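Local coordinates for CELL WALL surface anchor family protein (Streptococcus pneumoniae, PDB 2WW8), which serves as the adhesin of the pneumococcal pilus and is probably involved in host cell recognition and attachment, at residues N565-T570 against N580-T585; G736-I741 against V819-V824; F756-Q761 against G797-F802. All blocks are in the same frame, centred on the assembly; numbering follows the deposited sequence.

Interaction 1 of 3, residues N565-T570 against N580-T585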
# COMPACT_ATOMS: atom_id res chain seq x y z
N ASN A 565 -13.82 40.79 8.79
CA ASN A 565 -12.74 40.07 8.07
C ASN A 565 -11.37 40.16 8.77
O ASN A 565 -10.38 39.59 8.30
CB ASN A 565 -12.59 40.58 6.62
CG ASN A 565 -13.54 39.88 5.67
OD1 ASN A 565 -14.40 39.08 6.07
ND2 ASN A 565 -13.38 40.20 4.41
N TYR A 566 -11.34 40.82 9.93
CA TYR A 566 -10.21 40.71 10.87
C TYR A 566 -10.60 39.89 12.11
O TYR A 566 -11.63 40.17 12.73
CB TYR A 566 -9.84 42.11 11.38
CG TYR A 566 -8.87 42.09 12.56
CD1 TYR A 566 -7.60 41.50 12.43
CD2 TYR A 566 -9.22 42.64 13.79
CE1 TYR A 566 -6.70 41.51 13.46
CE2 TYR A 566 -8.31 42.65 14.89
CZ TYR A 566 -7.08 42.05 14.70
OH TYR A 566 -6.11 42.04 15.70
N THR A 567 -9.78 38.93 12.50
CA THR A 567 -9.91 38.27 13.79
C THR A 567 -8.54 38.22 14.46
O THR A 567 -7.55 37.86 13.80
CB THR A 567 -10.44 36.83 13.67
OG1 THR A 567 -11.72 36.90 13.03
CG2 THR A 567 -10.64 36.18 15.03
N ASN A 568 -8.54 38.54 15.75
CA ASN A 568 -7.35 38.41 16.58
C ASN A 568 -7.35 37.04 17.24
O ASN A 568 -8.25 36.72 17.97
CB ASN A 568 -7.26 39.51 17.63
CG ASN A 568 -5.88 39.55 18.30
OD1 ASN A 568 -4.88 39.46 17.63
ND2 ASN A 568 -5.84 39.65 19.64
N VAL A 569 -6.35 36.19 16.98
CA VAL A 569 -6.23 34.89 17.64
C VAL A 569 -5.33 35.00 18.86
O VAL A 569 -4.21 35.53 18.80
CB VAL A 569 -5.66 33.92 16.57
CG1 VAL A 569 -5.31 32.63 17.12
CG2 VAL A 569 -6.65 33.78 15.40
N THR A 570 -5.76 34.46 19.98
CA THR A 570 -4.95 34.55 21.18
C THR A 570 -4.23 33.21 21.38
O THR A 570 -3.13 33.13 21.92
CB THR A 570 -5.91 34.70 22.37
OG1 THR A 570 -6.33 36.05 22.38
CG2 THR A 570 -5.21 34.40 23.71
N ASN A 580 -8.91 28.88 8.00
CA ASN A 580 -9.92 28.00 7.45
C ASN A 580 -11.37 28.55 7.46
O ASN A 580 -12.12 28.37 6.50
CB ASN A 580 -9.83 26.63 8.14
CG ASN A 580 -10.35 25.52 7.26
OD1 ASN A 580 -10.32 25.59 6.03
ND2 ASN A 580 -10.93 24.54 7.89
N ARG A 581 -11.79 29.16 8.56
CA ARG A 581 -13.07 29.83 8.68
C ARG A 581 -13.24 30.90 7.59
O ARG A 581 -14.28 30.96 6.93
CB ARG A 581 -13.17 30.48 10.09
CG ARG A 581 -14.60 30.90 10.45
CD ARG A 581 -14.72 31.44 11.87
NE ARG A 581 -14.07 32.75 12.06
CZ ARG A 581 -14.57 33.95 11.73
NH1 ARG A 581 -15.76 34.06 11.18
NH2 ARG A 581 -13.91 35.05 11.97
N TYR A 582 -12.23 31.73 7.36
CA TYR A 582 -12.36 32.80 6.34
C TYR A 582 -12.36 32.14 4.94
O TYR A 582 -13.15 32.54 4.06
CB TYR A 582 -11.24 33.85 6.48
CG TYR A 582 -11.45 34.86 7.58
CD1 TYR A 582 -12.68 35.46 7.77
CD2 TYR A 582 -10.39 35.26 8.42
CE1 TYR A 582 -12.91 36.37 8.76
CE2 TYR A 582 -10.61 36.23 9.39
CZ TYR A 582 -11.85 36.76 9.56
OH TYR A 582 -12.09 37.70 10.51
N PHE A 583 -11.54 31.09 4.76
CA PHE A 583 -11.59 30.33 3.53
C PHE A 583 -13.04 29.88 3.21
O PHE A 583 -13.52 29.97 2.08
CB PHE A 583 -10.58 29.17 3.61
CG PHE A 583 -10.42 28.38 2.31
CD1 PHE A 583 -10.18 29.06 1.11
CD2 PHE A 583 -10.51 27.01 2.27
CE1 PHE A 583 -10.02 28.36 -0.10
CE2 PHE A 583 -10.40 26.30 1.04
CZ PHE A 583 -10.12 26.98 -0.13
N HIS A 584 -13.72 29.35 4.23
CA HIS A 584 -15.07 28.86 4.10
C HIS A 584 -16.08 30.01 3.92
O HIS A 584 -17.24 29.75 3.72
CB HIS A 584 -15.47 27.91 5.25
CG HIS A 584 -14.87 26.55 5.16
ND1 HIS A 584 -13.56 26.29 5.50
CD2 HIS A 584 -15.40 25.36 4.78
CE1 HIS A 584 -13.30 25.00 5.33
NE2 HIS A 584 -14.40 24.42 4.89
N THR A 585 -15.69 31.29 3.94
CA THR A 585 -16.74 32.24 3.60
C THR A 585 -16.78 32.40 2.07
O THR A 585 -17.68 33.03 1.55
CB THR A 585 -16.55 33.63 4.26
OG1 THR A 585 -15.38 34.25 3.70
CG2 THR A 585 -16.44 33.53 5.79
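Tyr582, on helix 575-583, sends its phenol toward strand 566-569. Its CG lies anti to the carbonyl carbon (chi1 -79°), and the ring crosses Asn565 and Thr567 obliquely. CE1 comes to 3.8 Å from Asn565 CA, while CZ approaches Asn565 O at 3.4 Å. The phenol oxygen therefore ends close against the strand backbone, where Thr567 OG1 forms a hydrogen bond with Tyr582 OH at 2.7 Å. A second hydrogen bond joins that hydroxyl to the backbone O of Glu564.

Thr567 turns OG1 to the helix by placing it beside its own backbone N, with CG2 anti to that N. Arg581 reaches the same oxygen tip to tip: its chain runs extended through chi2 and then bends at chi3 (70°). Thr567 OG1 lies near the guanidinium plane, at its edge, 3.1 Å from Arg581 NH2, but the N-H...O angle of 125° marks this bond as weak. Tyr582 CD1 lies 4.3 Å above one face of the Arg581 guanidinium, offset toward the rim of that group.

Thr585 OG1 returns to Tyr582 O at 2.8 Å, on a lone pair of a carbonyl that also accepts Thr585 N. By contrast, His584 ND1 comes to Asn580 O at 2.7 Å from above the carbonyl plane, though the oxygen lies nearly in the imidazole plane.

On the sheet, strand 566-569 is the outermost strand and pairs with 533-539, whose Phe535 stacks on the Tyr582 ring. The contact thus closes a strand-to-helix connection in the Mg-bearing parallel-sheet domain. Chemically, a buried phenol carries its hydroxyl to a polar spot on the strand and has it held by a hydroxyl and a carbonyl, whereas the exposed arginine adds a looser bond at the margin.

Interaction 2 of 3, residues G736-I741 against V819-V824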
# COMPACT_ATOMS: atom_id res chain seq x y z
N GLY A 736 4.31 -72.75 -9.25
CA GLY A 736 4.09 -73.74 -10.30
C GLY A 736 3.08 -74.83 -9.98
O GLY A 736 2.86 -75.20 -8.81
N ASP A 737 2.50 -75.34 -11.06
CA ASP A 737 1.68 -76.54 -11.05
C ASP A 737 1.80 -77.37 -12.34
O ASP A 737 2.05 -76.83 -13.43
CB ASP A 737 0.23 -76.18 -10.75
CG ASP A 737 -0.43 -75.45 -11.91
OD1 ASP A 737 -0.00 -74.33 -12.28
OD2 ASP A 737 -1.40 -76.02 -12.45
N ILE A 738 1.63 -78.69 -12.21
CA ILE A 738 1.83 -79.64 -13.30
C ILE A 738 1.13 -80.94 -12.89
O ILE A 738 1.14 -81.33 -11.71
CB ILE A 738 3.34 -79.82 -13.67
CG1 ILE A 738 3.48 -80.75 -14.88
CG2 ILE A 738 4.17 -80.34 -12.47
CD1 ILE A 738 4.78 -80.56 -15.67
N GLU A 739 0.46 -81.57 -13.84
CA GLU A 739 -0.29 -82.78 -13.57
C GLU A 739 0.06 -83.83 -14.63
O GLU A 739 0.15 -83.48 -15.82
CB GLU A 739 -1.78 -82.48 -13.63
CG GLU A 739 -2.62 -83.70 -13.35
CD GLU A 739 -4.07 -83.33 -13.34
OE1 GLU A 739 -4.69 -83.30 -14.43
OE2 GLU A 739 -4.55 -83.03 -12.22
N PHE A 740 0.22 -85.08 -14.21
CA PHE A 740 0.57 -86.21 -15.08
C PHE A 740 -0.55 -87.24 -14.90
O PHE A 740 -1.17 -87.34 -13.82
CB PHE A 740 1.89 -86.87 -14.65
CG PHE A 740 3.11 -85.96 -14.67
CD1 PHE A 740 3.46 -85.18 -13.58
CD2 PHE A 740 3.94 -85.93 -15.77
CE1 PHE A 740 4.60 -84.35 -13.60
CE2 PHE A 740 5.09 -85.11 -15.79
CZ PHE A 740 5.43 -84.33 -14.70
N ILE A 741 -0.84 -87.98 -15.97
CA ILE A 741 -1.80 -89.06 -15.89
C ILE A 741 -1.02 -90.35 -16.13
O ILE A 741 -0.37 -90.53 -17.19
CB ILE A 741 -2.93 -88.93 -16.91
CG1 ILE A 741 -3.68 -87.61 -16.69
CG2 ILE A 741 -3.91 -90.12 -16.76
CD1 ILE A 741 -3.67 -86.70 -17.86
N VAL A 819 10.61 -88.35 -14.97
CA VAL A 819 10.53 -87.05 -15.63
C VAL A 819 11.34 -86.01 -14.86
O VAL A 819 11.34 -86.01 -13.61
CB VAL A 819 9.09 -86.49 -15.68
CG1 VAL A 819 9.04 -85.23 -16.58
CG2 VAL A 819 8.08 -87.51 -16.19
N ALA A 820 12.00 -85.15 -15.63
CA ALA A 820 12.65 -83.94 -15.12
C ALA A 820 11.92 -82.72 -15.64
O ALA A 820 11.41 -82.71 -16.77
CB ALA A 820 14.12 -83.86 -15.56
N PHE A 821 11.86 -81.68 -14.81
CA PHE A 821 11.35 -80.39 -15.30
C PHE A 821 11.83 -79.31 -14.34
O PHE A 821 12.37 -79.64 -13.29
CB PHE A 821 9.82 -80.37 -15.40
CG PHE A 821 9.10 -80.62 -14.09
CD1 PHE A 821 8.71 -81.91 -13.73
CD2 PHE A 821 8.83 -79.57 -13.21
CE1 PHE A 821 8.04 -82.13 -12.51
CE2 PHE A 821 8.17 -79.78 -12.01
CZ PHE A 821 7.76 -81.06 -11.66
N GLN A 822 11.63 -78.05 -14.73
CA GLN A 822 11.96 -76.87 -13.94
C GLN A 822 10.75 -75.97 -13.77
O GLN A 822 9.90 -75.85 -14.66
CB GLN A 822 13.02 -76.06 -14.69
CG GLN A 822 14.42 -76.31 -14.25
CD GLN A 822 15.32 -75.13 -14.59
OE1 GLN A 822 15.70 -74.34 -13.72
NE2 GLN A 822 15.63 -74.99 -15.87
N ILE A 823 10.66 -75.31 -12.61
CA ILE A 823 9.70 -74.23 -12.40
C ILE A 823 10.54 -72.94 -12.35
O ILE A 823 11.49 -72.82 -11.55
CB ILE A 823 8.82 -74.44 -11.11
CG1 ILE A 823 8.08 -75.79 -11.04
CG2 ILE A 823 7.81 -73.30 -10.95
CD1 ILE A 823 6.96 -76.00 -12.05
N VAL A 824 10.24 -72.00 -13.24
CA VAL A 824 10.92 -70.70 -13.31
C VAL A 824 9.87 -69.61 -13.43
O VAL A 824 9.00 -69.66 -14.32
CB VAL A 824 11.91 -70.59 -14.49
CG1 VAL A 824 11.23 -70.02 -15.74
CG2 VAL A 824 13.08 -69.68 -14.15
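Strands 736-741 and 819-824 face each other with their axes 8.1 Å apart and N-to-C directions 150° from one another. That separation is too wide for backbone pairing and fits two sheets packed face to face, joined by apolar side chains.

Ring contacts hold the middle. Phe740, its CG anti to the carbonyl carbon, presents its edge to Phe821, with Phe740 CZ 4.1 Å from Phe821 CE1. Phe821 takes the crowded first torsion, CG between backbone N and carbonyl carbon (chi1 60°).

Aliphatic-to-ring contacts flank them. Ile738 CG2 meets Phe821 CZ tip to tip at 3.8 Å, and both methyls of Val819 lie by the Phe740 tip, CG2 being 3.9 Å from CE2.

A backbone contact completes the row: Ile823 CG2 rests 3.8 Å from Gly736 CA, and a CB at that position would collide with Ile823 CD1.

In this prealbumin-like domain, strand 736-744 lies between 788-794 and 849-854, while 816-824 lies between 797-805 and 827-833. Val828 of strand 827-833 touches both Ile738 and Ile823, Leu801 of strand 797-805 touches Phe740, and the Phe821 ring meets Tyr799 of that strand, nearly parallel.

Interaction 3 of 3, residues F756-Q761 against G797-F802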
# COMPACT_ATOMS: atom_id res chain seq x y z
N PHE A 756 4.36 -92.66 -6.61
CA PHE A 756 5.41 -91.79 -7.12
C PHE A 756 5.85 -90.84 -6.01
O PHE A 756 5.08 -90.59 -5.08
CB PHE A 756 4.85 -90.91 -8.24
CG PHE A 756 4.61 -91.66 -9.54
CD1 PHE A 756 3.51 -92.48 -9.69
CD2 PHE A 756 5.47 -91.49 -10.61
CE1 PHE A 756 3.26 -93.14 -10.87
CE2 PHE A 756 5.24 -92.17 -11.82
CZ PHE A 756 4.14 -92.98 -11.95
N SER A 757 7.06 -90.30 -6.14
CA SER A 757 7.56 -89.30 -5.22
C SER A 757 8.18 -88.20 -6.06
O SER A 757 8.97 -88.48 -6.95
CB SER A 757 8.59 -89.92 -4.27
OG SER A 757 7.94 -90.81 -3.37
N LEU A 758 7.82 -86.96 -5.75
CA LEU A 758 8.40 -85.78 -6.40
C LEU A 758 9.63 -85.28 -5.65
O LEU A 758 9.52 -84.89 -4.49
CB LEU A 758 7.35 -84.66 -6.52
CG LEU A 758 7.68 -83.41 -7.34
CD1 LEU A 758 8.39 -83.66 -8.68
CD2 LEU A 758 6.40 -82.55 -7.54
N GLN A 759 10.80 -85.32 -6.28
CA GLN A 759 12.03 -84.82 -5.65
C GLN A 759 12.38 -83.42 -6.11
O GLN A 759 12.04 -83.03 -7.23
CB GLN A 759 13.21 -85.74 -5.92
CG GLN A 759 12.97 -87.20 -5.56
CD GLN A 759 13.06 -87.44 -4.08
OE1 GLN A 759 12.06 -87.40 -3.34
NE2 GLN A 759 14.28 -87.67 -3.61
N LYS A 760 13.05 -82.66 -5.24
CA LYS A 760 13.52 -81.32 -5.56
C LYS A 760 15.02 -81.23 -5.39
O LYS A 760 15.57 -81.84 -4.48
CB LYS A 760 12.84 -80.24 -4.71
CG LYS A 760 12.95 -78.85 -5.32
CD LYS A 760 12.16 -77.80 -4.55
CE LYS A 760 12.46 -76.38 -5.07
NZ LYS A 760 13.92 -76.08 -5.19
N GLN A 761 15.68 -80.50 -6.29
CA GLN A 761 17.12 -80.29 -6.20
C GLN A 761 17.42 -79.53 -4.89
O GLN A 761 16.71 -78.59 -4.54
CB GLN A 761 17.61 -79.53 -7.43
CG GLN A 761 19.13 -79.32 -7.55
CD GLN A 761 19.50 -78.54 -8.80
OE1 GLN A 761 18.89 -77.51 -9.11
NE2 GLN A 761 20.48 -79.03 -9.55
N GLY A 797 12.81 -73.96 -9.19
CA GLY A 797 13.97 -74.85 -9.14
C GLY A 797 13.78 -76.10 -9.98
O GLY A 797 12.85 -76.17 -10.78
N LYS A 798 14.69 -77.06 -9.79
CA LYS A 798 14.71 -78.32 -10.53
C LYS A 798 14.04 -79.48 -9.77
O LYS A 798 14.22 -79.63 -8.55
CB LYS A 798 16.14 -78.66 -10.92
CG LYS A 798 16.91 -77.59 -11.67
CD LYS A 798 18.05 -78.24 -12.44
CE LYS A 798 19.18 -77.27 -12.74
NZ LYS A 798 18.71 -76.35 -13.80
N TYR A 799 13.25 -80.27 -10.50
CA TYR A 799 12.43 -81.38 -9.99
C TYR A 799 12.66 -82.65 -10.80
O TYR A 799 12.96 -82.58 -12.02
CB TYR A 799 10.94 -81.06 -10.02
CG TYR A 799 10.52 -79.97 -9.05
CD1 TYR A 799 10.73 -78.63 -9.38
CD2 TYR A 799 9.92 -80.26 -7.81
CE1 TYR A 799 10.37 -77.61 -8.49
CE2 TYR A 799 9.55 -79.25 -6.93
CZ TYR A 799 9.77 -77.92 -7.29
OH TYR A 799 9.42 -76.86 -6.47
N ARG A 800 12.52 -83.78 -10.11
CA ARG A 800 12.63 -85.14 -10.66
C ARG A 800 11.50 -85.98 -10.07
O ARG A 800 11.45 -86.15 -8.84
CB ARG A 800 13.97 -85.81 -10.33
CG ARG A 800 15.14 -85.33 -11.16
CD ARG A 800 16.46 -85.94 -10.69
NE ARG A 800 17.57 -85.43 -11.51
CZ ARG A 800 18.85 -85.79 -11.39
NH1 ARG A 800 19.24 -86.69 -10.49
NH2 ARG A 800 19.77 -85.24 -12.17
N LEU A 801 10.62 -86.49 -10.93
CA LEU A 801 9.52 -87.35 -10.48
C LEU A 801 9.98 -88.82 -10.58
O LEU A 801 10.50 -89.25 -11.62
CB LEU A 801 8.24 -87.07 -11.27
CG LEU A 801 7.10 -88.07 -11.02
CD1 LEU A 801 6.33 -87.86 -9.72
CD2 LEU A 801 6.16 -87.95 -12.18
N PHE A 802 9.85 -89.56 -9.49
CA PHE A 802 10.29 -90.95 -9.45
C PHE A 802 9.05 -91.81 -9.34
O PHE A 802 8.13 -91.47 -8.57
CB PHE A 802 11.19 -91.27 -8.24
CG PHE A 802 12.61 -90.80 -8.37
CD1 PHE A 802 12.92 -89.44 -8.34
CD2 PHE A 802 13.64 -91.72 -8.49
CE1 PHE A 802 14.26 -88.97 -8.46
CE2 PHE A 802 15.00 -91.27 -8.60
CZ PHE A 802 15.32 -89.89 -8.59
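Lys798 O is gripped twice: Gln761 N gives it a hydrogen bond of 2.8 Å at an N-H...O angle of 170°, bettered in neither measure by any other across this strand pair, and Lys760 CA adds a longer C-H...O contact. Gln759 O and Phe802 O are likewise each met by one N-H and one CA-H. Five backbone hydrogen bonds fix the antiparallel register, with Ser757 opposite Phe802 and Gln759 opposite Arg800 as hydrogen-bonded pairs.

On the face bearing Leu758, Lys760, Tyr799 and Leu801, the lysine chain runs obliquely over the phenol. Lys760 CG, anti to its backbone N, stands 4.0 Å from the Tyr799 ring centroid and 20° off the normal, a CH-pi contact; Lys760 CE follows to 3.4 Å from Tyr799 OH. That hydroxyl bonds to Ser795 O, and Lys760 NZ turns, weakly, to Asp796 O. Leu758 CD1 touches Tyr799 CD2 at 3.8 Å, and Leu801 CD1 meets Phe756 CB at 3.7 Å.

On the other face Gln759 bends at chi2 (-77°), so CG lies 3.6 Å from Phe802 CD1 while OE1 bonds to Gln779. At the end of the pair Gln761 runs side by side with Lys798, its OE1 3.2 Å from Lys798 CG, with NE2 held by Pro766 O.

The chemistry thus divides: nearly straight backbone bonds set the pairing in the prealbumin-like domain, Leu758 and Leu801 pack on Phe791 of strand 788-794 while Phe802 takes the Gln759 methylene on the other face, the lysines contribute methylenes, and the two glutamines carry their amide ends to Gln779 and Pro766.

In the fold
Interactions 2 and 3 belong to one prealbumin-like domain, their centres 9 Å apart. Strands 797-805 and 816-824 adjoin in one sheet, so the two contacts are probably tied directly by hydrogen bonds: Val819 O to Leu801 N at 2.8 Å and Ile823 O to Gly797 N at 2.9 Å. Interaction 3 pairs strands within that sheet; interaction 2 packs it on the opposing sheet. Interaction 1 lies across the centre of the elongated chain, about 118 and 122 Å from them between centres. It alone is near a metal: the Tyr566 side chain is about 12 Å from the magnesium bound by Ser234, Ser236 and Asp387, too far for coordination.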